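DNA polymerase III subunit beta (Helicobacter pylori 26695, PDB 4S3I) tethers DNA polymerases and other proteins to DNA as a ring-shaped sliding factor of replication, conferring processivity on them. Local coordinates at residues K267-L272 with A302-E307; T279-L284 with A317-V322. One frame throughout, in Å; residues are numbered along the deposited sequence.

In the fold
Interactions 1 and 2 both belong to the C-terminal domain and reach the same four-stranded sheet, at the two strands that are outermost within the chain. Interaction 1 sets helix 263-273 against strand 301-307: no direct hydrogen bond spans it, and it rests on a few small side-chain contacts and one bridging water, with F291 and residues of the second subunit packed around it. Interaction 2 zips strand 279-284 to strand 318-323 by a regular backbone ladder, apolar on the side facing the domain interior and polar on the other, with no residue of the second subunit touching it. Both are largely buried, but the first borders the subunit interface. The two meet where I270 O packs 3.5 Å from I280 CD1.

Interaction 1: residues K267-L272 with A302-E307; sequences KESIKL and AKTSVE
S269 and L272, one helical turn apart, face the side chain of T304, which meets them with different atoms. Helix 267-272 runs nearly antiparallel to strand 302-307, at 170°, with their axes 8.6 Å apart. T304 has OG1 anti to its backbone N (chi1 -166°), an orientation that leaves CG2 between N and the carbonyl carbon and places it against S269, 3.8 Å from S269 CB. T304 instead offers CB and OG1 to L272, whose methyl CD2 lies 4.0 Å from T304 CB; these two side chains cross obliquely. Two residues further along the strand, V306 directs a single methyl at the serine hydroxyl, with V306 CG2 3.7 Å from S269 OG. At the other end of the contact, A302 CB only grazes the carbonyl L272 O.

No hydrogen bond passes directly between helix and strand, but water links them: it donates to S269 OG at 2.9 Å and lies 3.3 Å from T304 OG1 in a weak bond. Both hydroxyls have stronger ties elsewhere. S269 OG bonds to the carbonyl of E265 one turn back in the helix, and T304 OG1 bonds to S105 OG of the second subunit.

F291 of the neighbouring strand 288-293 touches both S269 and T304, while F107 of the second subunit packs on L272 and A302. Beyond them, E268 forms a salt bridge to K85 of that subunit, and A302 and K303 pair with one of its strands in an antiparallel ladder. A helix packed on a sheet that continues into the partner subunit is the construction of the subunit interface in bacterial beta sliding rings, where the C-terminal domain of one subunit abuts the N-terminal domain of the other.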
ATOM      1  N   LYS A 267      -2.416  -2.112 -25.229  1.00 25.31           N
ATOM      2  CA  LYS A 267      -2.322  -2.268 -23.777  1.00 25.34           C
ATOM      3  C   LYS A 267      -3.664  -2.748 -23.231  1.00 25.65           C
ATOM      4  O   LYS A 267      -3.728  -3.684 -22.453  1.00 25.82           O
ATOM      5  CB  LYS A 267      -1.957  -0.946 -23.081  1.00 25.23           C
ATOM      6  CG  LYS A 267      -0.486  -0.511 -23.153  1.00 25.01           C
ATOM      7  CD  LYS A 267      -0.327   0.822 -22.387  1.00 24.98           C
ATOM      8  CE  LYS A 267       1.106   1.338 -22.409  1.00 30.67           C
ATOM      9  NZ  LYS A 267       1.218   2.621 -21.638  1.00 31.92           N
ATOM     10  N   GLU A 268      -4.733  -2.088 -23.661  1.00 25.81           N
ATOM     11  CA  GLU A 268      -6.064  -2.359 -23.129  1.00 27.19           C
ATOM     12  C   GLU A 268      -6.503  -3.785 -23.497  1.00 31.17           C
ATOM     13  O   GLU A 268      -7.062  -4.518 -22.675  1.00 26.76           O
ATOM     14  CB  GLU A 268      -7.039  -1.309 -23.666  1.00 30.13           C
ATOM     15  CG  GLU A 268      -8.410  -1.328 -23.056  1.00 42.38           C
ATOM     16  CD  GLU A 268      -9.344  -0.318 -23.723  1.00 55.03           C
ATOM     17  OE1 GLU A 268     -10.533  -0.255 -23.331  1.00 62.40           O
ATOM     18  OE2 GLU A 268      -8.888   0.405 -24.643  1.00 48.73           O
ATOM     19  N   SER A 269      -6.200  -4.192 -24.723  1.00 26.30           N
ATOM     20  CA  SER A 269      -6.609  -5.501 -25.220  1.00 26.57           C
ATOM     21  C   SER A 269      -5.822  -6.624 -24.547  1.00 27.29           C
ATOM     22  O   SER A 269      -6.386  -7.663 -24.192  1.00 27.04           O
ATOM     23  CB  SER A 269      -6.446  -5.552 -26.744  1.00 30.39           C
ATOM     24  OG  SER A 269      -7.344  -4.647 -27.366  1.00 26.52           O
ATOM     25  N   ILE A 270      -4.522  -6.399 -24.374  1.00 26.32           N
ATOM     26  CA  ILE A 270      -3.644  -7.369 -23.723  1.00 26.81           C
ATOM     27  C   ILE A 270      -3.982  -7.561 -22.240  1.00 26.68           C
ATOM     28  O   ILE A 270      -4.038  -8.697 -21.749  1.00 27.09           O
ATOM     29  CB  ILE A 270      -2.177  -6.967 -23.906  1.00 27.07           C
ATOM     30  CG1 ILE A 270      -1.793  -7.176 -25.374  1.00 32.84           C
ATOM     31  CG2 ILE A 270      -1.267  -7.780 -22.989  1.00 26.77           C
ATOM     32  CD1 ILE A 270      -0.542  -6.445 -25.783  1.00 36.24           C
ATOM     33  N   LYS A 271      -4.217  -6.461 -21.529  1.00 26.52           N
ATOM     34  CA  LYS A 271      -4.665  -6.557 -20.139  1.00 28.94           C
ATOM     35  C   LYS A 271      -5.950  -7.355 -20.049  1.00 29.35           C
ATOM     36  O   LYS A 271      -6.132  -8.179 -19.148  1.00 27.78           O
ATOM     37  CB  LYS A 271      -4.878  -5.167 -19.535  1.00 33.91           C
ATOM     38  CG  LYS A 271      -3.594  -4.399 -19.312  1.00 38.05           C
ATOM     39  CD  LYS A 271      -3.872  -2.973 -18.847  1.00 50.38           C
ATOM     40  CE  LYS A 271      -2.562  -2.224 -18.606  1.00 57.23           C
ATOM     41  NZ  LYS A 271      -2.751  -0.746 -18.437  1.00 60.29           N
ATOM     42  N   LEU A 272      -6.846  -7.100 -20.994  1.00 27.97           N
ATOM     43  CA  LEU A 272      -8.148  -7.754 -21.027  1.00 27.96           C
ATOM     44  C   LEU A 272      -8.009  -9.278 -21.102  1.00 28.36           C
ATOM     45  O   LEU A 272      -8.675 -10.003 -20.366  1.00 28.94           O
ATOM     46  CB  LEU A 272      -8.944  -7.235 -22.229  1.00 34.72           C
ATOM     47  CG  LEU A 272     -10.391  -7.685 -22.331  1.00 40.10           C
ATOM     48  CD1 LEU A 272     -11.016  -7.545 -20.958  1.00 53.18           C
ATOM     49  CD2 LEU A 272     -11.169  -6.850 -23.341  1.00 38.57           C
ATOM     50  N   ALA A 302     -10.748 -15.914 -23.313  1.00 31.68           N
ATOM     51  CA  ALA A 302     -10.877 -14.468 -23.429  1.00 30.98           C
ATOM     52  C   ALA A 302     -10.508 -14.115 -24.856  1.00 32.60           C
ATOM     53  O   ALA A 302      -9.466 -14.546 -25.344  1.00 32.93           O
ATOM     54  CB  ALA A 302      -9.938 -13.754 -22.449  1.00 30.50           C
ATOM     55  N   LYS A 303     -11.361 -13.355 -25.535  1.00 30.46           N
ATOM     56  CA  LYS A 303     -11.039 -12.870 -26.872  1.00 29.79           C
ATOM     57  C   LYS A 303     -11.423 -11.410 -26.979  1.00 32.97           C
ATOM     58  O   LYS A 303     -12.403 -10.968 -26.358  1.00 32.84           O
ATOM     59  CB  LYS A 303     -11.804 -13.638 -27.966  1.00 39.18           C
ATOM     60  CG  LYS A 303     -12.244 -15.059 -27.622  1.00 53.47           C
ATOM     61  CD  LYS A 303     -12.671 -15.832 -28.877  1.00 58.17           C
ATOM     62  CE  LYS A 303     -13.497 -14.962 -29.821  1.00 63.06           C
ATOM     63  NZ  LYS A 303     -13.999 -15.710 -31.015  1.00 63.67           N
ATOM     64  N   THR A 304     -10.681 -10.668 -27.791  1.00 28.78           N
ATOM     65  CA  THR A 304     -11.119  -9.334 -28.184  1.00 29.96           C
ATOM     66  C   THR A 304     -10.434  -8.950 -29.475  1.00 30.89           C
ATOM     67  O   THR A 304      -9.471  -9.596 -29.896  1.00 28.12           O
ATOM     68  CB  THR A 304     -10.819  -8.267 -27.109  1.00 29.86           C
ATOM     69  OG1 THR A 304     -11.551  -7.069 -27.411  1.00 36.71           O
ATOM     70  CG2 THR A 304      -9.344  -7.948 -27.074  1.00 27.89           C
ATOM     71  N   SER A 305     -10.937  -7.904 -30.117  1.00 27.99           N
ATOM     72  CA  SER A 305     -10.298  -7.412 -31.316  1.00 27.64           C
ATOM     73  C   SER A 305     -10.404  -5.903 -31.406  1.00 31.89           C
ATOM     74  O   SER A 305     -11.222  -5.262 -30.736  1.00 27.69           O
ATOM     75  CB  SER A 305     -10.869  -8.073 -32.575  1.00 27.90           C
ATOM     76  OG  SER A 305     -12.220  -7.707 -32.786  1.00 31.77           O
ATOM     77  N   VAL A 306      -9.558  -5.354 -32.258  1.00 27.12           N
ATOM     78  CA  VAL A 306      -9.480  -3.933 -32.473  1.00 31.67           C
ATOM     79  C   VAL A 306      -9.413  -3.690 -33.991  1.00 27.77           C
ATOM     80  O   VAL A 306      -8.680  -4.375 -34.707  1.00 30.08           O
ATOM     81  CB  VAL A 306      -8.241  -3.394 -31.728  1.00 43.53           C
ATOM     82  CG1 VAL A 306      -7.506  -2.349 -32.548  1.00 52.83           C
ATOM     83  CG2 VAL A 306      -8.639  -2.874 -30.353  1.00 39.95           C
ATOM     84  N   GLU A 307     -10.201  -2.740 -34.480  1.00 27.26           N
ATOM     85  CA  GLU A 307     -10.151  -2.387 -35.891  1.00 29.22           C
ATOM     86  C   GLU A 307      -8.856  -1.626 -36.167  1.00 27.00           C
ATOM     87  O   GLU A 307      -8.451  -0.770 -35.371  1.00 28.49           O
ATOM     88  CB  GLU A 307     -11.342  -1.501 -36.243  1.00 31.84           C
ATOM     89  CG  GLU A 307     -11.407  -1.078 -37.699  1.00 41.20           C
ATOM     90  CD  GLU A 307     -12.664  -0.272 -38.015  1.00 50.54           C
ATOM     91  OE1 GLU A 307     -13.577  -0.213 -37.155  1.00 53.92           O
ATOM     92  OE2 GLU A 307     -12.732   0.300 -39.126  1.00 50.72           O
TER
HETATM   93  O   HOH W   1     -10.133  -4.103 -26.779  1.00 51.46           O

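Interaction 2: residues T279-L284 with A317-V322; sequences TIKLTL and AFHLGV
I280, L282 and L284 pair with V322, L320 and F318 as the hydrogen-bonded pairs of an antiparallel beta ladder, which joins strand 318-323 as an outer strand to the four-stranded sheet of the C-terminal domain. Each of the three pairs makes two N-H...O bonds, so six bonds hold the ladder. They are short and nearly straight. L284 N lies 2.7 Å from F318 O. V322 N lies 2.9 Å from I280 O, with an angle of 169° at the hydrogen. At the non-hydrogen-bonded pairs the strands draw closer, and CA-H...O contacts fill in: H319 CA lies 3.4 Å from L282 O, and T283 CA lies 3.3 Å from F318 O.

Apolar packing occupies the face carrying the leucines. V322 CG1 lies anti to the carbonyl carbon (chi1 -53°), which leaves CG2 between the backbone N and the carbonyl carbon, where it rests against I280, 4.1 Å from I280 CB. L284 and F318 meet through their CB atoms, whereas L282 and L320 touch more loosely through their CD2 methyls. Helix 263-273 backs this face through I270 and C273 on I280 and F266 on L282, and strand 338-343 contributes L341 against L282 and L284. On the outer edge of the pairing, the backbone of G321 bonds to I374 of the C-terminal segment.

Polar groups gather on the opposite face. The extended K281 chain crosses toward the imidazole of H319, with K281 CE 3.7 Å from H319 ND1; the ammonium of K281, close by, would probably disfavour a second proton on the H319 ring. T283 and H319 run abreast off the sheet: methyl T283 CG2 packs 3.5 Å from H319 CE1, and T283 OG1 comes up to the rim of the imidazole, close to the ring plane, and shares a hydrogen bond of 3.1 Å with H319 ND1.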
ATOM      1  N   THR A 279      -0.095 -15.804 -21.382  1.00 29.93           N
ATOM      2  CA  THR A 279       0.303 -15.717 -22.784  1.00 31.22           C
ATOM      3  C   THR A 279      -0.915 -15.488 -23.678  1.00 33.04           C
ATOM      4  O   THR A 279      -2.042 -15.887 -23.357  1.00 29.81           O
ATOM      5  CB  THR A 279       1.070 -16.970 -23.253  1.00 34.05           C
ATOM      6  OG1 THR A 279       0.219 -18.107 -23.133  1.00 32.19           O
ATOM      7  CG2 THR A 279       2.341 -17.187 -22.422  1.00 31.53           C
ATOM      8  N   ILE A 280      -0.671 -14.849 -24.807  1.00 28.99           N
ATOM      9  CA  ILE A 280      -1.735 -14.393 -25.681  1.00 30.08           C
ATOM     10  C   ILE A 280      -1.398 -14.714 -27.132  1.00 28.74           C
ATOM     11  O   ILE A 280      -0.257 -14.539 -27.565  1.00 28.59           O
ATOM     12  CB  ILE A 280      -1.920 -12.862 -25.518  1.00 32.56           C
ATOM     13  CG1 ILE A 280      -2.655 -12.549 -24.209  1.00 37.51           C
ATOM     14  CG2 ILE A 280      -2.678 -12.256 -26.697  1.00 33.82           C
ATOM     15  CD1 ILE A 280      -2.660 -11.062 -23.868  1.00 38.01           C
ATOM     16  N   LYS A 281      -2.384 -15.194 -27.880  1.00 28.98           N
ATOM     17  CA  LYS A 281      -2.231 -15.330 -29.324  1.00 31.04           C
ATOM     18  C   LYS A 281      -2.705 -14.057 -30.028  1.00 28.35           C
ATOM     19  O   LYS A 281      -3.900 -13.705 -29.971  1.00 28.26           O
ATOM     20  CB  LYS A 281      -3.026 -16.534 -29.826  1.00 38.22           C
ATOM     21  CG  LYS A 281      -2.967 -16.749 -31.331  1.00 43.68           C
ATOM     22  CD  LYS A 281      -3.786 -17.984 -31.701  1.00 47.50           C
ATOM     23  CE  LYS A 281      -3.880 -18.169 -33.204  1.00 54.24           C
ATOM     24  NZ  LYS A 281      -4.742 -19.345 -33.537  1.00 59.32           N
ATOM     25  N   LEU A 282      -1.771 -13.360 -30.670  1.00 27.93           N
ATOM     26  CA  LEU A 282      -2.073 -12.146 -31.429  1.00 30.10           C
ATOM     27  C   LEU A 282      -2.244 -12.490 -32.908  1.00 32.38           C
ATOM     28  O   LEU A 282      -1.375 -13.124 -33.511  1.00 33.10           O
ATOM     29  CB  LEU A 282      -0.932 -11.135 -31.283  1.00 27.03           C
ATOM     30  CG  LEU A 282      -0.955  -9.921 -32.219  1.00 33.03           C
ATOM     31  CD1 LEU A 282      -2.153  -9.035 -31.890  1.00 30.59           C
ATOM     32  CD2 LEU A 282       0.355  -9.106 -32.152  1.00 26.60           C
ATOM     33  N   THR A 283      -3.357 -12.077 -33.495  1.00 27.49           N
ATOM     34  CA  THR A 283      -3.570 -12.325 -34.914  1.00 31.38           C
ATOM     35  C   THR A 283      -3.704 -11.011 -35.642  1.00 32.48           C
ATOM     36  O   THR A 283      -4.639 -10.252 -35.392  1.00 32.38           O
ATOM     37  CB  THR A 283      -4.835 -13.144 -35.186  1.00 36.22           C
ATOM     38  OG1 THR A 283      -4.748 -14.422 -34.535  1.00 35.90           O
ATOM     39  CG2 THR A 283      -5.005 -13.342 -36.696  1.00 37.90           C
ATOM     40  N   LEU A 284      -2.771 -10.741 -36.550  1.00 28.35           N
ATOM     41  CA  LEU A 284      -2.825  -9.513 -37.334  1.00 34.47           C
ATOM     42  C   LEU A 284      -3.413  -9.771 -38.723  1.00 35.65           C
ATOM     43  O   LEU A 284      -2.973 -10.683 -39.435  1.00 33.27           O
ATOM     44  CB  LEU A 284      -1.436  -8.894 -37.444  1.00 35.70           C
ATOM     45  CG  LEU A 284      -0.910  -8.352 -36.120  1.00 37.13           C
ATOM     46  CD1 LEU A 284       0.509  -7.870 -36.285  1.00 35.90           C
ATOM     47  CD2 LEU A 284      -1.802  -7.213 -35.649  1.00 38.81           C
ATOM     48  N   ALA A 317      -3.481 -13.502 -42.710  1.00 63.98           N
ATOM     49  CA  ALA A 317      -3.308 -13.338 -41.261  1.00 56.66           C
ATOM     50  C   ALA A 317      -1.921 -13.734 -40.723  1.00 49.74           C
ATOM     51  O   ALA A 317      -1.378 -14.781 -41.077  1.00 48.52           O
ATOM     52  CB  ALA A 317      -4.414 -14.080 -40.507  1.00 50.10           C
ATOM     53  N   PHE A 318      -1.355 -12.872 -39.881  1.00 39.49           N
ATOM     54  CA  PHE A 318      -0.088 -13.154 -39.213  1.00 35.62           C
ATOM     55  C   PHE A 318      -0.396 -13.531 -37.761  1.00 33.43           C
ATOM     56  O   PHE A 318      -1.077 -12.784 -37.050  1.00 39.12           O
ATOM     57  CB  PHE A 318       0.821 -11.925 -39.290  1.00 36.23           C
ATOM     58  CG  PHE A 318       2.179 -12.113 -38.648  1.00 44.39           C
ATOM     59  CD1 PHE A 318       3.189 -12.811 -39.305  1.00 55.48           C
ATOM     60  CD2 PHE A 318       2.453 -11.554 -37.404  1.00 41.35           C
ATOM     61  CE1 PHE A 318       4.448 -12.975 -38.722  1.00 61.72           C
ATOM     62  CE2 PHE A 318       3.710 -11.712 -36.809  1.00 49.38           C
ATOM     63  CZ  PHE A 318       4.706 -12.425 -37.468  1.00 57.04           C
ATOM     64  N   HIS A 319       0.081 -14.693 -37.328  1.00 32.03           N
ATOM     65  CA  HIS A 319      -0.176 -15.158 -35.969  1.00 38.12           C
ATOM     66  C   HIS A 319       1.095 -15.107 -35.126  1.00 41.63           C
ATOM     67  O   HIS A 319       2.143 -15.609 -35.545  1.00 46.35           O
ATOM     68  CB  HIS A 319      -0.724 -16.581 -35.987  1.00 42.89           C
ATOM     69  CG  HIS A 319      -1.956 -16.744 -36.823  1.00 53.51           C
ATOM     70  ND1 HIS A 319      -3.216 -16.402 -36.370  1.00 58.55           N
ATOM     71  CD2 HIS A 319      -2.127 -17.219 -38.078  1.00 56.03           C
ATOM     72  CE1 HIS A 319      -4.104 -16.657 -37.314  1.00 57.01           C
ATOM     73  NE2 HIS A 319      -3.471 -17.153 -38.360  1.00 57.60           N
ATOM     74  N   LEU A 320       1.000 -14.507 -33.939  1.00 34.08           N
ATOM     75  CA  LEU A 320       2.163 -14.361 -33.046  1.00 32.79           C
ATOM     76  C   LEU A 320       1.814 -14.683 -31.583  1.00 28.62           C
ATOM     77  O   LEU A 320       0.898 -14.080 -31.016  1.00 29.02           O
ATOM     78  CB  LEU A 320       2.727 -12.942 -33.148  1.00 27.95           C
ATOM     79  CG  LEU A 320       3.992 -12.647 -32.347  1.00 31.14           C
ATOM     80  CD1 LEU A 320       5.182 -13.406 -32.931  1.00 35.09           C
ATOM     81  CD2 LEU A 320       4.260 -11.144 -32.313  1.00 27.39           C
ATOM     82  N   GLY A 321       2.523 -15.640 -30.986  1.00 30.15           N
ATOM     83  CA  GLY A 321       2.330 -15.970 -29.580  1.00 30.31           C
ATOM     84  C   GLY A 321       3.204 -15.076 -28.715  1.00 29.00           C
ATOM     85  O   GLY A 321       4.416 -14.998 -28.939  1.00 29.54           O
ATOM     86  N   VAL A 322       2.607 -14.382 -27.745  1.00 28.61           N
ATOM     87  CA  VAL A 322       3.369 -13.437 -26.923  1.00 28.23           C
ATOM     88  C   VAL A 322       3.155 -13.589 -25.420  1.00 32.91           C
ATOM     89  O   VAL A 322       2.089 -14.010 -24.970  1.00 28.62           O
ATOM     90  CB  VAL A 322       3.089 -11.974 -27.303  1.00 27.52           C
ATOM     91  CG1 VAL A 322       3.286 -11.750 -28.797  1.00 28.05           C
ATOM     92  CG2 VAL A 322       1.674 -11.563 -26.880  1.00 27.28           C
TER